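Long-range contact in major Capsid Protein VP1 (Chimpanzee polyomavirus Bob, PDB 6Y9I), which forms the pentameric building blocks of the polyomavirus capsid and probably engages glycan receptors on the host cell: residues 40-52 and 264-276. Numbering follows the deposited sequence.
Sequences KEWYGYSEVIHHA and MVKADNEAIRYRG
Loop 40-52 lies antiparallel along the start of strand 272-291, joined to it by two isolated bridges, Tyr45 with Arg275 and Ile49 with Ile272. Between them the register slips by one residue, and the small Ser46 fills in: Ser46 OG accepts from Tyr274 N at 2.9 Å, while Ser46 N donates to Tyr274 O. Arg273, its CG anti to the carbonyl carbon (chi1 -55°) and its chain extended, carries its guanidinium to Trp42 and Val48. There the flat cation is sandwiched: the Trp42 indole stacks on one face, planes 6° apart and Arg273 CZ 3.6 Å from the five-membered ring centroid, and Val48 CG2 covers the other. Arg273 NH1 donates to Ser46 O (3.0 Å) and forms a long salt bridge with Glu47 OE2 (3.4 Å). Arg275 lays CD over the Tyr45 ring, 3.7 Å from its centroid, and NH1 reaches Gly44 O from above the carbonyl plane; Gly276 N, almost end-on, makes that oxygen a double acceptor. Gly44 is third in the type II turn Trp42-Tyr45, where at positive phi (93°) a side chain would jam against the preceding carbonyl oxygen. Arg275 NH2 is hydrogen-bonded to backbone O of Gln181 of a neighbouring subunit, while Tyr274 packs on strand 252-265.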
ATOM      1  N   LYS A  40      19.308 -31.345 -10.360  1.00 32.66           N
ATOM      2  CA  LYS A  40      17.910 -31.671  -9.961  1.00 36.45           C
ATOM      3  C   LYS A  40      17.556 -31.144  -8.554  1.00 31.67           C
ATOM      4  O   LYS A  40      16.364 -30.887  -8.324  1.00 31.35           O
ATOM      5  CB  LYS A  40      17.689 -33.189  -9.981  1.00 38.47           C
ATOM      6  CG  LYS A  40      18.641 -33.974  -9.086  1.00 41.84           C
ATOM      7  CD  LYS A  40      18.118 -35.310  -8.610  1.00 46.37           C
ATOM      8  CE  LYS A  40      17.928 -36.290  -9.741  1.00 49.05           C
ATOM      9  NZ  LYS A  40      17.190 -37.479  -9.268  1.00 52.92           N
ATOM     10  N   GLU A  41      18.512 -31.028  -7.635  1.00 28.66           N
ATOM     11  CA  GLU A  41      18.275 -30.558  -6.243  1.00 29.96           C
ATOM     12  C   GLU A  41      17.695 -29.138  -6.253  1.00 27.90           C
ATOM     13  O   GLU A  41      17.035 -28.768  -5.256  1.00 30.28           O
ATOM     14  CB  GLU A  41      19.563 -30.547  -5.408  1.00 31.89           C
ATOM     15  N   TRP A  42      17.910 -28.383  -7.334  1.00 24.09           N
ATOM     16  CA  TRP A  42      17.541 -26.957  -7.419  1.00 22.84           C
ATOM     17  C   TRP A  42      16.386 -26.748  -8.401  1.00 23.00           C
ATOM     18  O   TRP A  42      16.168 -25.603  -8.795  1.00 21.33           O
ATOM     19  CB  TRP A  42      18.797 -26.137  -7.710  1.00 24.59           C
ATOM     20  CG  TRP A  42      19.719 -26.193  -6.535  1.00 25.94           C
ATOM     21  CD1 TRP A  42      20.891 -26.884  -6.428  1.00 29.02           C
ATOM     22  CD2 TRP A  42      19.460 -25.653  -5.229  1.00 29.53           C
ATOM     23  NE1 TRP A  42      21.392 -26.780  -5.160  1.00 31.19           N
ATOM     24  CE2 TRP A  42      20.546 -26.016  -4.406  1.00 30.31           C
ATOM     25  CE3 TRP A  42      18.439 -24.870  -4.684  1.00 28.98           C
ATOM     26  CZ2 TRP A  42      20.644 -25.591  -3.083  1.00 31.59           C
ATOM     27  CZ3 TRP A  42      18.514 -24.488  -3.359  1.00 30.71           C
ATOM     28  CH2 TRP A  42      19.610 -24.840  -2.571  1.00 30.36           C
ATOM     29  N   TYR A  43      15.638 -27.809  -8.744  1.00 22.64           N
ATOM     30  CA  TYR A  43      14.423 -27.678  -9.582  1.00 21.57           C
ATOM     31  C   TYR A  43      13.522 -26.599  -8.938  1.00 20.34           C
ATOM     32  O   TYR A  43      13.275 -26.650  -7.726  1.00 21.85           O
ATOM     33  CB  TYR A  43      13.722 -29.020  -9.715  1.00 23.02           C
ATOM     34  CG  TYR A  43      12.415 -28.953 -10.453  1.00 21.71           C
ATOM     35  CD1 TYR A  43      12.362 -28.423 -11.738  1.00 22.57           C
ATOM     36  CD2 TYR A  43      11.245 -29.387  -9.863  1.00 22.07           C
ATOM     37  CE1 TYR A  43      11.165 -28.342 -12.428  1.00 23.87           C
ATOM     38  CE2 TYR A  43      10.041 -29.316 -10.544  1.00 23.92           C
ATOM     39  CZ  TYR A  43      10.004 -28.789 -11.824  1.00 23.67           C
ATOM     40  OH  TYR A  43       8.833 -28.702 -12.510  1.00 26.65           O
ATOM     41  N   GLY A  44      13.029 -25.656  -9.720  1.00 19.47           N
ATOM     42  CA  GLY A  44      12.147 -24.605  -9.194  1.00 20.41           C
ATOM     43  C   GLY A  44      12.892 -23.352  -8.789  1.00 20.69           C
ATOM     44  O   GLY A  44      12.222 -22.360  -8.381  1.00 19.45           O
ATOM     45  N   TYR A  45      14.214 -23.367  -8.943  1.00 19.83           N
ATOM     46  CA  TYR A  45      15.139 -22.247  -8.660  1.00 19.25           C
ATOM     47  C   TYR A  45      15.954 -21.997  -9.927  1.00 22.09           C
ATOM     48  O   TYR A  45      15.956 -22.852 -10.858  1.00 22.94           O
ATOM     49  CB  TYR A  45      16.100 -22.558  -7.505  1.00 19.98           C
ATOM     50  CG  TYR A  45      15.501 -22.768  -6.136  1.00 20.54           C
ATOM     51  CD1 TYR A  45      14.876 -23.963  -5.792  1.00 20.96           C
ATOM     52  CD2 TYR A  45      15.630 -21.805  -5.156  1.00 22.19           C
ATOM     53  CE1 TYR A  45      14.366 -24.182  -4.520  1.00 22.65           C
ATOM     54  CE2 TYR A  45      15.146 -22.007  -3.877  1.00 21.88           C
ATOM     55  CZ  TYR A  45      14.514 -23.195  -3.555  1.00 23.62           C
ATOM     56  OH  TYR A  45      13.995 -23.353  -2.304  1.00 23.25           O
ATOM     57  N   SER A  46      16.603 -20.836 -10.002  1.00 21.61           N
ATOM     58  CA  SER A  46      17.620 -20.556 -11.042  1.00 21.49           C
ATOM     59  C   SER A  46      18.947 -21.154 -10.579  1.00 23.07           C
ATOM     60  O   SER A  46      19.100 -21.460  -9.355  1.00 20.35           O
ATOM     61  CB  SER A  46      17.769 -19.078 -11.337  1.00 21.53           C
ATOM     62  OG  SER A  46      18.362 -18.396 -10.245  1.00 22.54           O
ATOM     63  N   GLU A  47      19.891 -21.273 -11.514  1.00 24.40           N
ATOM     64  CA  GLU A  47      21.319 -21.426 -11.168  1.00 24.99           C
ATOM     65  C   GLU A  47      21.753 -20.150 -10.442  1.00 25.14           C
ATOM     66  O   GLU A  47      21.097 -19.107 -10.597  1.00 24.23           O
ATOM     67  CB  GLU A  47      22.172 -21.673 -12.408  1.00 26.29           C
ATOM     68  CG  GLU A  47      23.647 -21.799 -12.118  1.00 28.90           C
ATOM     69  CD  GLU A  47      23.969 -22.960 -11.200  1.00 32.90           C
ATOM     70  OE1 GLU A  47      24.351 -24.010 -11.734  1.00 42.73           O
ATOM     71  OE2 GLU A  47      23.840 -22.814  -9.970  1.00 36.05           O
ATOM     72  N   VAL A  48      22.846 -20.230  -9.692  1.00 25.33           N
ATOM     73  CA  VAL A  48      23.396 -19.067  -8.944  1.00 25.82           C
ATOM     74  C   VAL A  48      23.779 -17.960  -9.938  1.00 25.84           C
ATOM     75  O   VAL A  48      24.289 -18.286 -11.019  1.00 25.78           O
ATOM     76  CB  VAL A  48      24.577 -19.516  -8.074  1.00 27.51           C
ATOM     77  CG1 VAL A  48      25.161 -18.340  -7.334  1.00 29.73           C
ATOM     78  CG2 VAL A  48      24.183 -20.609  -7.100  1.00 29.85           C
ATOM     79  N   ILE A  49      23.555 -16.698  -9.567  1.00 24.29           N
ATOM     80  CA  ILE A  49      23.913 -15.496 -10.370  1.00 25.82           C
ATOM     81  C   ILE A  49      24.829 -14.584  -9.554  1.00 26.17           C
ATOM     82  O   ILE A  49      24.503 -14.230  -8.378  1.00 24.54           O
ATOM     83  CB  ILE A  49      22.658 -14.747 -10.834  1.00 27.17           C
ATOM     84  CG1 ILE A  49      21.656 -15.665 -11.532  1.00 29.67           C
ATOM     85  CG2 ILE A  49      23.044 -13.586 -11.717  1.00 30.32           C
ATOM     86  CD1 ILE A  49      20.244 -15.191 -11.409  1.00 31.33           C
ATOM     87  N   HIS A  50      25.918 -14.170 -10.186  1.00 25.50           N
ATOM     88  CA  HIS A  50      26.927 -13.224  -9.654  1.00 24.98           C
ATOM     89  C   HIS A  50      26.895 -11.966 -10.515  1.00 25.79           C
ATOM     90  O   HIS A  50      26.512 -12.070 -11.681  1.00 24.48           O
ATOM     91  CB  HIS A  50      28.321 -13.860  -9.670  1.00 26.91           C
ATOM     92  CG  HIS A  50      28.352 -15.284  -9.239  1.00 28.59           C
ATOM     93  ND1 HIS A  50      28.016 -16.315 -10.098  1.00 33.88           N
ATOM     94  CD2 HIS A  50      28.718 -15.861  -8.070  1.00 30.91           C
ATOM     95  CE1 HIS A  50      28.158 -17.474  -9.462  1.00 32.61           C
ATOM     96  NE2 HIS A  50      28.584 -17.219  -8.208  1.00 31.36           N
ATOM     97  N   HIS A  51      27.323 -10.836  -9.959  1.00 24.32           N
ATOM     98  CA  HIS A  51      27.227  -9.488 -10.567  1.00 25.36           C
ATOM     99  C   HIS A  51      27.897  -9.421 -11.949  1.00 25.51           C
ATOM    100  O   HIS A  51      27.412  -8.634 -12.752  1.00 26.56           O
ATOM    101  CB  HIS A  51      27.802  -8.440  -9.620  1.00 26.03           C
ATOM    102  CG  HIS A  51      29.263  -8.594  -9.376  1.00 27.43           C
ATOM    103  ND1 HIS A  51      29.758  -9.478  -8.428  1.00 28.81           N
ATOM    104  CD2 HIS A  51      30.327  -7.978  -9.929  1.00 26.76           C
ATOM    105  CE1 HIS A  51      31.085  -9.406  -8.430  1.00 28.69           C
ATOM    106  NE2 HIS A  51      31.451  -8.502  -9.342  1.00 28.12           N
ATOM    107  N   ALA A  52      28.975 -10.167 -12.204  1.00 25.83           N
ATOM    108  CA  ALA A  52      29.776 -10.066 -13.449  1.00 27.36           C
ATOM    109  C   ALA A  52      29.422 -11.210 -14.415  1.00 27.78           C
ATOM    110  O   ALA A  52      30.088 -11.334 -15.458  1.00 27.84           O
ATOM    111  CB  ALA A  52      31.249 -10.060 -13.124  1.00 27.44           C
ATOM    112  N   MET A 264      16.811 -16.578  -2.979  1.00 20.76           N
ATOM    113  CA  MET A 264      17.591 -16.998  -1.799  1.00 21.78           C
ATOM    114  C   MET A 264      19.004 -16.442  -1.980  1.00 20.76           C
ATOM    115  O   MET A 264      19.441 -16.230  -3.152  1.00 21.25           O
ATOM    116  CB  MET A 264      17.599 -18.518  -1.624  1.00 22.12           C
ATOM    117  CG  MET A 264      18.324 -19.237  -2.694  1.00 27.23           C
ATOM    118  SD  MET A 264      18.772 -20.918  -2.202  1.00 31.24           S
ATOM    119  CE  MET A 264      20.294 -20.611  -1.305  1.00 30.38           C
ATOM    120  N   VAL A 265      19.654 -16.172  -0.861  1.00 22.11           N
ATOM    121  CA  VAL A 265      21.062 -15.695  -0.765  1.00 20.35           C
ATOM    122  C   VAL A 265      21.928 -16.815  -0.172  1.00 23.78           C
ATOM    123  O   VAL A 265      21.570 -17.378   0.909  1.00 21.90           O
ATOM    124  CB  VAL A 265      21.146 -14.395   0.047  1.00 21.37           C
ATOM    125  CG1 VAL A 265      22.581 -13.921   0.141  1.00 21.53           C
ATOM    126  CG2 VAL A 265      20.259 -13.291  -0.516  1.00 22.11           C
ATOM    127  N   LYS A 266      22.971 -17.196  -0.913  1.00 23.98           N
ATOM    128  CA  LYS A 266      23.916 -18.267  -0.543  1.00 27.23           C
ATOM    129  C   LYS A 266      24.853 -17.745   0.547  1.00 24.83           C
ATOM    130  O   LYS A 266      25.383 -16.644   0.386  1.00 26.43           O
ATOM    131  CB  LYS A 266      24.698 -18.720  -1.783  1.00 34.07           C
ATOM    132  CG  LYS A 266      24.178 -19.996  -2.427  1.00 39.87           C
ATOM    133  CD  LYS A 266      24.867 -20.364  -3.735  1.00 42.65           C
ATOM    134  CE  LYS A 266      26.354 -20.589  -3.591  1.00 40.61           C
ATOM    135  NZ  LYS A 266      26.627 -21.706  -2.662  1.00 45.34           N
ATOM    136  N   ALA A 267      25.027 -18.494   1.632  1.00 22.99           N
ATOM    137  CA  ALA A 267      25.908 -18.110   2.754  1.00 26.73           C
ATOM    138  C   ALA A 267      27.356 -17.919   2.251  1.00 27.88           C
ATOM    139  O   ALA A 267      27.998 -16.995   2.682  1.00 25.89           O
ATOM    140  CB  ALA A 267      25.829 -19.146   3.856  1.00 28.70           C
ATOM    141  N   ASP A 268      27.891 -18.786   1.397  1.00 29.70           N
ATOM    142  CA  ASP A 268      29.363 -18.786   1.163  1.00 34.69           C
ATOM    143  C   ASP A 268      29.810 -17.541   0.387  1.00 34.57           C
ATOM    144  O   ASP A 268      30.956 -17.122   0.630  1.00 35.61           O
ATOM    145  CB  ASP A 268      29.875 -20.046   0.462  1.00 41.62           C
ATOM    146  CG  ASP A 268      28.914 -20.649  -0.532  1.00 50.49           C
ATOM    147  OD1 ASP A 268      27.999 -19.920  -0.981  1.00 58.09           O
ATOM    148  OD2 ASP A 268      29.081 -21.848  -0.838  1.00 63.21           O
ATOM    149  N   ASN A 269      29.005 -16.995  -0.531  1.00 26.13           N
ATOM    150  CA  ASN A 269      29.474 -15.892  -1.405  1.00 27.49           C
ATOM    151  C   ASN A 269      28.397 -14.799  -1.623  1.00 25.79           C
ATOM    152  O   ASN A 269      28.754 -13.752  -2.209  1.00 24.85           O
ATOM    153  CB  ASN A 269      30.040 -16.487  -2.689  1.00 29.01           C
ATOM    154  CG  ASN A 269      29.023 -17.228  -3.526  1.00 31.75           C
ATOM    155  OD1 ASN A 269      27.821 -17.258  -3.202  1.00 30.28           O
ATOM    156  ND2 ASN A 269      29.505 -17.797  -4.625  1.00 28.81           N
ATOM    157  N   GLU A 270      27.179 -14.996  -1.110  1.00 23.31           N
ATOM    158  CA  GLU A 270      26.038 -14.046  -1.144  1.00 26.56           C
ATOM    159  C   GLU A 270      25.487 -13.915  -2.566  1.00 24.56           C
ATOM    160  O   GLU A 270      24.754 -12.948  -2.805  1.00 26.02           O
ATOM    161  CB  GLU A 270      26.406 -12.693  -0.544  1.00 30.49           C
ATOM    162  CG  GLU A 270      26.690 -12.785   0.934  1.00 31.98           C
ATOM    163  CD  GLU A 270      27.029 -11.460   1.578  1.00 39.61           C
ATOM    164  OE1 GLU A 270      28.191 -10.969   1.431  1.00 44.66           O
ATOM    165  OE2 GLU A 270      26.145 -10.939   2.250  1.00 50.42           O
ATOM    166  N   ALA A 271      25.805 -14.865  -3.449  1.00 22.38           N
ATOM    167  CA  ALA A 271      25.175 -15.021  -4.773  1.00 23.34           C
ATOM    168  C   ALA A 271      23.726 -15.452  -4.561  1.00 22.32           C
ATOM    169  O   ALA A 271      23.378 -15.871  -3.452  1.00 24.17           O
ATOM    170  CB  ALA A 271      25.914 -16.019  -5.610  1.00 23.16           C
ATOM    171  N   ILE A 272      22.887 -15.264  -5.564  1.00 21.05           N
ATOM    172  CA  ILE A 272      21.443 -15.534  -5.360  1.00 21.08           C
ATOM    173  C   ILE A 272      21.009 -16.639  -6.303  1.00 20.59           C
ATOM    174  O   ILE A 272      21.701 -16.914  -7.314  1.00 23.24           O
ATOM    175  CB  ILE A 272      20.613 -14.238  -5.487  1.00 22.08           C
ATOM    176  CG1 ILE A 272      20.656 -13.634  -6.883  1.00 21.68           C
ATOM    177  CG2 ILE A 272      21.045 -13.225  -4.429  1.00 23.85           C
ATOM    178  CD1 ILE A 272      19.679 -14.249  -7.828  1.00 24.07           C
ATOM    179  N   ARG A 273      19.868 -17.233  -5.971  1.00 21.82           N
ATOM    180  CA  ARG A 273      19.015 -17.960  -6.924  1.00 20.92           C
ATOM    181  C   ARG A 273      17.597 -17.364  -6.848  1.00 21.62           C
ATOM    182  O   ARG A 273      17.097 -17.152  -5.743  1.00 21.17           O
ATOM    183  CB  ARG A 273      18.920 -19.447  -6.584  1.00 21.55           C
ATOM    184  CG  ARG A 273      20.223 -20.215  -6.445  1.00 23.61           C
ATOM    185  CD  ARG A 273      19.926 -21.650  -6.048  1.00 25.15           C
ATOM    186  NE  ARG A 273      21.140 -22.447  -5.929  1.00 27.47           N
ATOM    187  CZ  ARG A 273      21.655 -23.230  -6.881  1.00 28.71           C
ATOM    188  NH1 ARG A 273      21.083 -23.337  -8.067  1.00 28.54           N
ATOM    189  NH2 ARG A 273      22.761 -23.906  -6.642  1.00 29.85           N
ATOM    190  N   TYR A 274      16.946 -17.199  -7.991  1.00 20.20           N
ATOM    191  CA  TYR A 274      15.497 -16.944  -8.063  1.00 19.90           C
ATOM    192  C   TYR A 274      14.756 -18.203  -7.600  1.00 21.36           C
ATOM    193  O   TYR A 274      15.207 -19.312  -7.883  1.00 19.68           O
ATOM    194  CB  TYR A 274      15.100 -16.567  -9.486  1.00 20.20           C
ATOM    195  CG  TYR A 274      15.695 -15.286 -10.006  1.00 21.66           C
ATOM    196  CD1 TYR A 274      15.193 -14.044  -9.620  1.00 20.86           C
ATOM    197  CD2 TYR A 274      16.741 -15.299 -10.916  1.00 22.17           C
ATOM    198  CE1 TYR A 274      15.727 -12.857 -10.099  1.00 20.21           C
ATOM    199  CE2 TYR A 274      17.241 -14.114 -11.447  1.00 21.70           C
ATOM    200  CZ  TYR A 274      16.744 -12.894 -11.034  1.00 21.69           C
ATOM    201  OH  TYR A 274      17.267 -11.732 -11.542  1.00 24.70           O
ATOM    202  N   ARG A 275      13.625 -18.019  -6.929  1.00 20.20           N
ATOM    203  CA  ARG A 275      12.656 -19.088  -6.590  1.00 21.02           C
ATOM    204  C   ARG A 275      11.324 -18.775  -7.281  1.00 21.22           C
ATOM    205  O   ARG A 275      10.866 -17.624  -7.194  1.00 23.10           O
ATOM    206  CB  ARG A 275      12.559 -19.187  -5.065  1.00 20.96           C
ATOM    207  CG  ARG A 275      11.532 -20.170  -4.530  1.00 21.49           C
ATOM    208  CD  ARG A 275      11.630 -21.572  -5.112  1.00 21.94           C
ATOM    209  NE  ARG A 275      10.715 -22.473  -4.442  1.00 21.70           N
ATOM    210  CZ  ARG A 275      10.226 -23.608  -4.981  1.00 24.93           C
ATOM    211  NH1 ARG A 275      10.544 -23.967  -6.209  1.00 25.72           N
ATOM    212  NH2 ARG A 275       9.425 -24.400  -4.295  1.00 23.40           N
ATOM    213  N   GLY A 276      10.730 -19.764  -7.970  1.00 20.38           N
ATOM    214  CA  GLY A 276       9.391 -19.668  -8.571  1.00 19.40           C
ATOM    215  C   GLY A 276       8.437 -20.669  -7.934  1.00 20.08           C
ATOM    216  O   GLY A 276       8.907 -21.680  -7.391  1.00 19.53           O
TER
HETATM  217  O   HOH W   1      11.903 -21.600  -1.497  1.00 26.87           O
HETATM  218  O   HOH W   2      22.591 -25.286  -9.688  1.00 37.02           O
HETATM  219  O   HOH W   3      28.482 -19.648  -6.631  1.00 37.19           O